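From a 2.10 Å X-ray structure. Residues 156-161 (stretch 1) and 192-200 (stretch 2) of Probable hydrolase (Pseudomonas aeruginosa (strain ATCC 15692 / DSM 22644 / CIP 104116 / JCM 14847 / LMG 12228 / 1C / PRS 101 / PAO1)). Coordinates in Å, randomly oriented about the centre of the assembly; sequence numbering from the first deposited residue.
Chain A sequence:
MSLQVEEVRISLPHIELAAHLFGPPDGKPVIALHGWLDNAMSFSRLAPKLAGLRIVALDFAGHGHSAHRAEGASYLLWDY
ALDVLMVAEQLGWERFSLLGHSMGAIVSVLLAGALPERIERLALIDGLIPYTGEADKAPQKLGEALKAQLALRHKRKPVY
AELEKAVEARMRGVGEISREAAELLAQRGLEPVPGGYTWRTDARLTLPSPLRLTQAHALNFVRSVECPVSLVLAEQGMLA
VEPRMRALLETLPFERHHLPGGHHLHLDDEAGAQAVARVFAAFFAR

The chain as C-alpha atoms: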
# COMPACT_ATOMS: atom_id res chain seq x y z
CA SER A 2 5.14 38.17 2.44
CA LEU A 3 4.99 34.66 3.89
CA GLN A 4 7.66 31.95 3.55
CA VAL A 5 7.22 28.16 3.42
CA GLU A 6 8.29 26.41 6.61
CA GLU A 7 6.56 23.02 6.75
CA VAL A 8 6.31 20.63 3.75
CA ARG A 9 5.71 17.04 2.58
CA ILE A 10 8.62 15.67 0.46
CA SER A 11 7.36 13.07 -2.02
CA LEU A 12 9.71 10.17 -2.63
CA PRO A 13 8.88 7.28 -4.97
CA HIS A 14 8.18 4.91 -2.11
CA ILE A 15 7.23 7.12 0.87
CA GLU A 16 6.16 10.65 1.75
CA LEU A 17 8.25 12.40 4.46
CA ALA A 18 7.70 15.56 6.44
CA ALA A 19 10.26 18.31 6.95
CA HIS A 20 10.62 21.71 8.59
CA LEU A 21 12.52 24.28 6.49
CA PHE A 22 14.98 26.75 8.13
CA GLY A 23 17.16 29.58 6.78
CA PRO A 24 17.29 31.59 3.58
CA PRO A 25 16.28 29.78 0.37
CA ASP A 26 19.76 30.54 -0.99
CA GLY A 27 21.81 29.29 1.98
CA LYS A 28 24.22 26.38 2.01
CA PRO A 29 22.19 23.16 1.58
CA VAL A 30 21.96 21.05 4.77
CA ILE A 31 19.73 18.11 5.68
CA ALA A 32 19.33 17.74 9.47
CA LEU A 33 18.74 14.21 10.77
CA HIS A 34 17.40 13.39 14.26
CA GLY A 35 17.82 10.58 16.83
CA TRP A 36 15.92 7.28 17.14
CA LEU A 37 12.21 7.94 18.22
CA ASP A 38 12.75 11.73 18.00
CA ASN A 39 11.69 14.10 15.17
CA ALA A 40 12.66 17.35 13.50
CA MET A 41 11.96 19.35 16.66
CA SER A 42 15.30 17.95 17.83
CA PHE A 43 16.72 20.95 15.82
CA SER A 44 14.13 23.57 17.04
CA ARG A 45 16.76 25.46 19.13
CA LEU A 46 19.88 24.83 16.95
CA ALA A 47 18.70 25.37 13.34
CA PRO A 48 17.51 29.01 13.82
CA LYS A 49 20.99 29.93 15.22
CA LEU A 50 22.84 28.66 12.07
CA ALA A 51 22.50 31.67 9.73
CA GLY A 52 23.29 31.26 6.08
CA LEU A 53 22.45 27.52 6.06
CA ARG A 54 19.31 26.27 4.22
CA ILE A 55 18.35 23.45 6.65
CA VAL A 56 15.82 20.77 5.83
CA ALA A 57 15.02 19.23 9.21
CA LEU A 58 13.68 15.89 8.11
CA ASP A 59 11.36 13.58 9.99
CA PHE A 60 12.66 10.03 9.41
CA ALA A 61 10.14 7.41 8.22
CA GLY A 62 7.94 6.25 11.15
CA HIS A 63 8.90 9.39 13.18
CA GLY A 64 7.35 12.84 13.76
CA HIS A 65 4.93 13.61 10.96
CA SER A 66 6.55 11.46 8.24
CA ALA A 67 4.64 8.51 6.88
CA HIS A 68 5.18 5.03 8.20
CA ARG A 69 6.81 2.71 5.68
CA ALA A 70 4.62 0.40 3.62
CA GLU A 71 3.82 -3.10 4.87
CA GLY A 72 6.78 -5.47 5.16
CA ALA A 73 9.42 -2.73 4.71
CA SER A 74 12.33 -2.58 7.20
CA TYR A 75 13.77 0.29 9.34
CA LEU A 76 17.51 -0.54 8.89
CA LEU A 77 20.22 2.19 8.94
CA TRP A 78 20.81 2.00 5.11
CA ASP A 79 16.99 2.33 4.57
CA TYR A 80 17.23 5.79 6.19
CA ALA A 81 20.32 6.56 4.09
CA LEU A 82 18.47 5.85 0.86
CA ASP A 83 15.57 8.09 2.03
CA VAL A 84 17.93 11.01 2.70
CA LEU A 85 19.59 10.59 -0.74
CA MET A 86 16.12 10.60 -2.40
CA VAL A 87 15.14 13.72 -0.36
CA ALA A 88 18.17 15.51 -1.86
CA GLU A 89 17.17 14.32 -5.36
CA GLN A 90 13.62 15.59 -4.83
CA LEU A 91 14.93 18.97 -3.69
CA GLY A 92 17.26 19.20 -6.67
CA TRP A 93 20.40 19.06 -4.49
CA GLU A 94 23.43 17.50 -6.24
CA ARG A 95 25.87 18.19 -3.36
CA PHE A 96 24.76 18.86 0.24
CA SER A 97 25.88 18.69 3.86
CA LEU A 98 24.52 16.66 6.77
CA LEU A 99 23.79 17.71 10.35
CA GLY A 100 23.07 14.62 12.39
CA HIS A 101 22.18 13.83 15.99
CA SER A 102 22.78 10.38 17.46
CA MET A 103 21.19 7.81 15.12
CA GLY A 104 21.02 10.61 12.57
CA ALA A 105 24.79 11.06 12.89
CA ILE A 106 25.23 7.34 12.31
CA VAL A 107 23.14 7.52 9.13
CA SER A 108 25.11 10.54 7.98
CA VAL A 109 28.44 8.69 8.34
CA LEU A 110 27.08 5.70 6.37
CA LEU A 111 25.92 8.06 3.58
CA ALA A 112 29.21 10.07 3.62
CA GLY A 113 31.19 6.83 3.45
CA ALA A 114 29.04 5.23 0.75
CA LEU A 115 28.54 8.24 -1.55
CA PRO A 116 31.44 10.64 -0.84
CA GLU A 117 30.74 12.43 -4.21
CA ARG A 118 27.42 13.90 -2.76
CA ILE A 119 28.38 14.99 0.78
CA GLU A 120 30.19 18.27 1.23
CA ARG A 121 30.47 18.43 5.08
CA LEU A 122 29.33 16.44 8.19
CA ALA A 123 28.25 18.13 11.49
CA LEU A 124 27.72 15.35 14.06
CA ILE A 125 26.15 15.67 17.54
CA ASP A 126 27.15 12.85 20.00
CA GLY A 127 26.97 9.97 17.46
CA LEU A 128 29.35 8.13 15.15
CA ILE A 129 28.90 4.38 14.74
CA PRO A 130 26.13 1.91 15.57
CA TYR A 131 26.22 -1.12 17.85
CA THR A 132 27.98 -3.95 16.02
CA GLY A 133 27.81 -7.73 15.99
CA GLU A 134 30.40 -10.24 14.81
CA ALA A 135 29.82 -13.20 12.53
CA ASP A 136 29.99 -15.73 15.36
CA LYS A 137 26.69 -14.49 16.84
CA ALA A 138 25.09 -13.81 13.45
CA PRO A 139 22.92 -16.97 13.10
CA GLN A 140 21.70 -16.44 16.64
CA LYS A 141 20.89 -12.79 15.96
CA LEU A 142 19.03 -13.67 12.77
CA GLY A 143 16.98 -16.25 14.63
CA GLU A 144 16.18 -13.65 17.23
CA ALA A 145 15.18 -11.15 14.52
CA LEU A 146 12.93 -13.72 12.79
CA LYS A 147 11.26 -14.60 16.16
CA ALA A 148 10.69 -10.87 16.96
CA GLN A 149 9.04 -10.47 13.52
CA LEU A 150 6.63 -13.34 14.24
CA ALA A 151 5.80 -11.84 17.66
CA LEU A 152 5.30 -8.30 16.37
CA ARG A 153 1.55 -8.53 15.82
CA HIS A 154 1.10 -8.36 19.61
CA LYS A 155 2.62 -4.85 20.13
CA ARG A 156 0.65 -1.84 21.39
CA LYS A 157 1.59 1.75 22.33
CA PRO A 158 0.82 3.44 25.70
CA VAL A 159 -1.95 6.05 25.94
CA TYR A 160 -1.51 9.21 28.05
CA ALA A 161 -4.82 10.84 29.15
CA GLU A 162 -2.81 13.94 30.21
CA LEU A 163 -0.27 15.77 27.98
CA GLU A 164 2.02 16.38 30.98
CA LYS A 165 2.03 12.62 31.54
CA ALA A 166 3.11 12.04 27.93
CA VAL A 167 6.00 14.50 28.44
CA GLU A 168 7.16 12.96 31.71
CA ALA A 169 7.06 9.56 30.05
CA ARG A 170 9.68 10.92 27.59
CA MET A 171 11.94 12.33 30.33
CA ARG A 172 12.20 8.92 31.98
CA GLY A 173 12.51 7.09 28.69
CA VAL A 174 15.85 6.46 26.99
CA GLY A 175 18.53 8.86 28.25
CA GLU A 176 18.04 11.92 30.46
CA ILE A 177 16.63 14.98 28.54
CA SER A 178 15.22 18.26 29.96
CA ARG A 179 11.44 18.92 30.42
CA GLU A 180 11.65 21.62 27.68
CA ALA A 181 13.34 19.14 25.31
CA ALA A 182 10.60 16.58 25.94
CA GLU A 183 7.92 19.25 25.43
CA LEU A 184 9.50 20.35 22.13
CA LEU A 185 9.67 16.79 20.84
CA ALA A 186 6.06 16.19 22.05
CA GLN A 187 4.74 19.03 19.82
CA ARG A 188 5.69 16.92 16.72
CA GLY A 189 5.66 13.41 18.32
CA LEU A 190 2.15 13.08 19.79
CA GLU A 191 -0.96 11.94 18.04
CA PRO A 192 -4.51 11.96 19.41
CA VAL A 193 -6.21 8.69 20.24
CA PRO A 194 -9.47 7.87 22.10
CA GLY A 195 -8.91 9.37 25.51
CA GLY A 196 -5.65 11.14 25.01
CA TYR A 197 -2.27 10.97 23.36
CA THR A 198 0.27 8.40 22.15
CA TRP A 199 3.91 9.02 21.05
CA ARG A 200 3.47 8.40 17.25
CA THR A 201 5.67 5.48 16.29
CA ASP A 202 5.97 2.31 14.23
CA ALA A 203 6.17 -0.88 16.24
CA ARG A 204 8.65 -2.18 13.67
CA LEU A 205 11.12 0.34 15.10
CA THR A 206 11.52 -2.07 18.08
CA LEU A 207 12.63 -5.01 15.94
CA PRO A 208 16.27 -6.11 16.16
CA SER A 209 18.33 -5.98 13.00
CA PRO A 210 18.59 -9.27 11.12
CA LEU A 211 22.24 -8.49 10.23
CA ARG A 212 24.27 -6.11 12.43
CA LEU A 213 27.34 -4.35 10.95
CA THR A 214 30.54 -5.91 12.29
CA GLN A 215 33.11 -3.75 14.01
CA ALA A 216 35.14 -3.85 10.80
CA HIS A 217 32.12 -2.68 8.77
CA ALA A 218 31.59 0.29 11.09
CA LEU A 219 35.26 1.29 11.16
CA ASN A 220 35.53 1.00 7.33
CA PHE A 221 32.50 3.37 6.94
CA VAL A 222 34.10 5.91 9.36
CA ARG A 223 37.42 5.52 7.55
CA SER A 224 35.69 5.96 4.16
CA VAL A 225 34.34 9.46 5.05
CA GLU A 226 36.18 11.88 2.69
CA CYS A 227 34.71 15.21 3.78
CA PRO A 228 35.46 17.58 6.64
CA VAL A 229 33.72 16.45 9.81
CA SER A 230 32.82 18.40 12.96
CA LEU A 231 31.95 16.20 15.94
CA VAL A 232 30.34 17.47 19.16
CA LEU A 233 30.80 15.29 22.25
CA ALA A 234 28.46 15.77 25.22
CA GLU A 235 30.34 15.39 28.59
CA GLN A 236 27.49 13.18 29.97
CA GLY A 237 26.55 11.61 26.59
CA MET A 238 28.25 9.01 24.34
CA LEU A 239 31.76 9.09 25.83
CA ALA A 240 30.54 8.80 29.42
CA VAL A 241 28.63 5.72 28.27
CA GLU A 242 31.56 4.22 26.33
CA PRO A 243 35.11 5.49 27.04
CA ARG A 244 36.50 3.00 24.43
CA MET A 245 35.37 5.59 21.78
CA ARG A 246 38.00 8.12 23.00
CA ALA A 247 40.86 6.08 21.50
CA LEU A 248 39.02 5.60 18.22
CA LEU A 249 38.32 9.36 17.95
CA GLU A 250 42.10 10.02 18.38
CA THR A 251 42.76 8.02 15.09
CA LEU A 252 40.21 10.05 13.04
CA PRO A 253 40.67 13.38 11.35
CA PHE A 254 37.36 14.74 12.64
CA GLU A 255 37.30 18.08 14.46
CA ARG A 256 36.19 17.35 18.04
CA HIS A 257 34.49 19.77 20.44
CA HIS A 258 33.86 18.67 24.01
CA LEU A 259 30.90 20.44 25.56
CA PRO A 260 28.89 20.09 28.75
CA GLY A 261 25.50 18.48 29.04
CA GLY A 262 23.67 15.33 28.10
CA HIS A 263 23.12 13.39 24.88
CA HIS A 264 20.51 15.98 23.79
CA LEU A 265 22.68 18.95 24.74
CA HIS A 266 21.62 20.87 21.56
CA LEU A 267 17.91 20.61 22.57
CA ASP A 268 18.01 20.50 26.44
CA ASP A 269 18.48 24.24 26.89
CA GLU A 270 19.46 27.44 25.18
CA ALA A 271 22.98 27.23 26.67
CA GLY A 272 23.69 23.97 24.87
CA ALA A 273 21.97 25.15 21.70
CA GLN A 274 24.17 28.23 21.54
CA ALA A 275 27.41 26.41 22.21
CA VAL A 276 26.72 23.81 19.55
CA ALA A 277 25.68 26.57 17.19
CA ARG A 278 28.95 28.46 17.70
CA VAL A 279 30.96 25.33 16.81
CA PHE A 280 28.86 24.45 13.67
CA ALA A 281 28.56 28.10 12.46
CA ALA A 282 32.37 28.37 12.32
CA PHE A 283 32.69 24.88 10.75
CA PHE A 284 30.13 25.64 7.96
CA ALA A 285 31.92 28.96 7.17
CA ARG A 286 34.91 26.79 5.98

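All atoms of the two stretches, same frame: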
# COMPACT_ATOMS: atom_id res chain seq x y z
N ARG A 156 1.56 -2.98 21.18
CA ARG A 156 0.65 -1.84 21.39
C ARG A 156 1.45 -0.71 22.02
O ARG A 156 2.50 -0.97 22.58
CB ARG A 156 -0.56 -2.29 22.21
CG ARG A 156 -1.27 -3.49 21.61
CD ARG A 156 -2.19 -3.11 20.47
NE ARG A 156 -3.00 -4.23 20.01
CZ ARG A 156 -2.61 -5.10 19.09
NH1 ARG A 156 -1.42 -4.98 18.53
NH2 ARG A 156 -3.40 -6.09 18.73
N LYS A 157 0.95 0.50 21.86
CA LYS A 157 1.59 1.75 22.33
C LYS A 157 0.83 2.28 23.54
O LYS A 157 -0.37 2.11 23.57
CB LYS A 157 1.63 2.73 21.15
CG LYS A 157 1.56 2.05 19.79
CD LYS A 157 2.30 2.73 18.68
CE LYS A 157 1.71 2.41 17.33
NZ LYS A 157 2.47 1.34 16.65
N PRO A 158 1.50 2.83 24.57
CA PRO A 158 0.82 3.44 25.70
C PRO A 158 -0.03 4.65 25.35
O PRO A 158 0.27 5.31 24.43
CB PRO A 158 1.91 4.03 26.59
CG PRO A 158 3.19 3.40 26.13
CD PRO A 158 2.93 2.72 24.81
N VAL A 159 -1.09 4.89 26.11
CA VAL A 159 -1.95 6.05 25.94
C VAL A 159 -1.83 6.91 27.19
O VAL A 159 -1.85 6.39 28.30
CB VAL A 159 -3.42 5.65 25.70
CG1 VAL A 159 -4.27 6.87 25.58
CG2 VAL A 159 -3.52 4.77 24.48
N TYR A 160 -1.64 8.20 26.98
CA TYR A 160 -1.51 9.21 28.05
C TYR A 160 -2.77 10.06 28.01
O TYR A 160 -2.97 10.74 27.03
CB TYR A 160 -0.24 10.04 27.88
CG TYR A 160 0.99 9.17 27.88
CD1 TYR A 160 1.59 8.80 29.06
CD2 TYR A 160 1.45 8.62 26.71
CE1 TYR A 160 2.66 7.93 29.07
CE2 TYR A 160 2.52 7.76 26.70
CZ TYR A 160 3.13 7.40 27.89
OH TYR A 160 4.18 6.55 27.86
N ALA A 161 -3.61 10.02 29.05
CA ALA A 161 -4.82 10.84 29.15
C ALA A 161 -4.41 12.30 29.25
O ALA A 161 -5.06 13.14 28.68
CB ALA A 161 -5.65 10.38 30.32
N PRO A 192 -3.32 12.18 18.59
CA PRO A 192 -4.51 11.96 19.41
C PRO A 192 -5.11 10.59 19.19
O PRO A 192 -5.18 10.10 18.06
CB PRO A 192 -5.49 13.03 18.93
CG PRO A 192 -5.14 13.13 17.40
CD PRO A 192 -3.58 13.08 17.45
N VAL A 193 -5.58 10.00 20.28
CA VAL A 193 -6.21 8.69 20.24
C VAL A 193 -7.40 8.77 21.21
O VAL A 193 -7.55 9.79 21.91
CB VAL A 193 -5.25 7.55 20.62
CG1 VAL A 193 -4.13 7.46 19.62
CG2 VAL A 193 -4.73 7.75 22.03
N PRO A 194 -8.30 7.79 21.21
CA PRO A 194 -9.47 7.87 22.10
C PRO A 194 -9.00 8.01 23.54
O PRO A 194 -8.25 7.17 24.06
CB PRO A 194 -10.20 6.55 21.84
CG PRO A 194 -9.77 6.17 20.43
CD PRO A 194 -8.33 6.59 20.36
N GLY A 195 -9.38 9.11 24.17
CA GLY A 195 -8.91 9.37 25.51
C GLY A 195 -7.42 9.63 25.59
O GLY A 195 -6.71 9.03 26.41
N GLY A 196 -6.92 10.50 24.72
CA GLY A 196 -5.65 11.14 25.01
C GLY A 196 -4.65 11.13 23.89
O GLY A 196 -5.00 11.36 22.73
N TYR A 197 -3.40 10.85 24.25
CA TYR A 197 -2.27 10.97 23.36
C TYR A 197 -1.40 9.72 23.42
O TYR A 197 -1.35 9.01 24.44
CB TYR A 197 -1.41 12.16 23.70
CG TYR A 197 -2.04 13.49 23.49
CD1 TYR A 197 -2.16 14.02 22.21
CD2 TYR A 197 -2.52 14.24 24.55
CE1 TYR A 197 -2.73 15.25 22.00
CE2 TYR A 197 -3.09 15.49 24.35
CZ TYR A 197 -3.20 15.99 23.07
OH TYR A 197 -3.79 17.22 22.82
N THR A 198 -0.70 9.49 22.33
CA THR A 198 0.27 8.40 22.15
C THR A 198 1.48 9.00 21.44
O THR A 198 1.28 9.86 20.64
CB THR A 198 -0.39 7.24 21.38
OG1 THR A 198 -1.19 6.48 22.27
CG2 THR A 198 0.60 6.31 20.73
N TRP A 199 2.69 8.56 21.75
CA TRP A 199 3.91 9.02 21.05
C TRP A 199 3.84 8.29 19.69
O TRP A 199 3.94 7.08 19.70
CB TRP A 199 5.18 8.72 21.86
CG TRP A 199 5.46 9.72 22.93
CD1 TRP A 199 5.05 9.69 24.22
CD2 TRP A 199 6.19 10.94 22.79
NE1 TRP A 199 5.47 10.80 24.89
CE2 TRP A 199 6.18 11.58 24.03
CE3 TRP A 199 6.87 11.54 21.73
CZ2 TRP A 199 6.81 12.79 24.25
CZ3 TRP A 199 7.50 12.74 21.95
CH2 TRP A 199 7.47 13.36 23.19
N ARG A 200 3.66 9.01 18.58
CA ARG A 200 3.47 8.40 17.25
C ARG A 200 4.71 7.57 16.93
O ARG A 200 5.78 8.10 16.96
CB ARG A 200 3.22 9.46 16.19
CG ARG A 200 3.05 8.91 14.79
CD ARG A 200 2.49 9.89 13.78
NE ARG A 200 2.36 9.23 12.50
CZ ARG A 200 3.35 9.02 11.67
NH1 ARG A 200 4.56 9.46 11.96
NH2 ARG A 200 3.14 8.39 10.54
O HOH W 1 2.87 6.44 23.77

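What holds the two backbones together? The answer is a single antiparallel bridge between Tyr160 and Tyr197, whose CA atoms lie 5.1 Å apart. Each residue gives its amide to the other's carbonyl: Tyr160 N donates to Tyr197 O at 2.7 Å, with an N-H...O angle of 175°, and Tyr197 N donates to Tyr160 O at 2.8 Å, with a more bent angle of 155°. Two CA-H...O contacts sit beside this pair. Val159 CA lies 3.4 Å from Tyr197 O, and Gly196 CA lies 3.4 Å from Tyr160 O, so each carbonyl of the bridge accepts an amide hydrogen bond and also faces a CA-H group of the residue preceding the donor.

How does the polar contact continue beyond the bridge? Pro158 has no amide hydrogen to give, but its carbonyl is used twice. The hydroxyl of Thr198 donates to it, with Thr198 OG1 2.9 Å from Pro158 O. A water takes the second position: it donates to Pro158 O at 2.9 Å from its own oxygen and accepts from the backbone of Trp199, whose N is also 2.9 Å from that oxygen. The link toward Trp199 is therefore made through water, while the side chain of Thr198 reaches the same carbonyl directly.

Why is there glycine at the turn that faces this bridge? Val193 and Gly196 close the turn with two backbone hydrogen bonds, Val193 N to Gly196 O at 2.9 Å and Gly196 N to Val193 O at 3.0 Å. Gly195 has positive phi (67°), which favours glycine. At Gly196 the case is stronger: with phi/psi of 131/-138, a CB would be jammed against the carbonyl oxygen of Gly195. It would also point toward the other stretch, where an ideally placed CB would lie just 2.2 Å from Tyr160 O and 2.9 Å from Ala161 CA, both clashes. The bare CA instead allows the backbones to draw close, with Gly196 CA and Ala161 CA 4.2 Å apart.

Which side chains pack across the contact? Val159, with chi1 in the t rotamer, makes an apolar contact through Val159 CG1, 3.7 Å from Val193 CG2. The same methyl, Val159 CG1, is 3.4 Å from the carbonyl oxygen Gly195 O. Its other methyl, Val159 CG2, lies 3.6 Å from Thr198 OG1. The methyl of Thr198 meets Lys157, with Lys157 CB 3.7 Å from Thr198 CG2; the end of the lysine side chain then leads away. The aromatic contact is between Tyr160 and Trp199. Their closest atoms, Tyr160 CE2 and Trp199 CD1, are 4.0 Å apart, and the edge of the indole is directed toward the face of the tyrosine ring. With planes at 82° and a 5.9 Å separation between the centroids of the Tyr160 ring and the five-membered ring of Trp199, this is an offset edge-to-face pair.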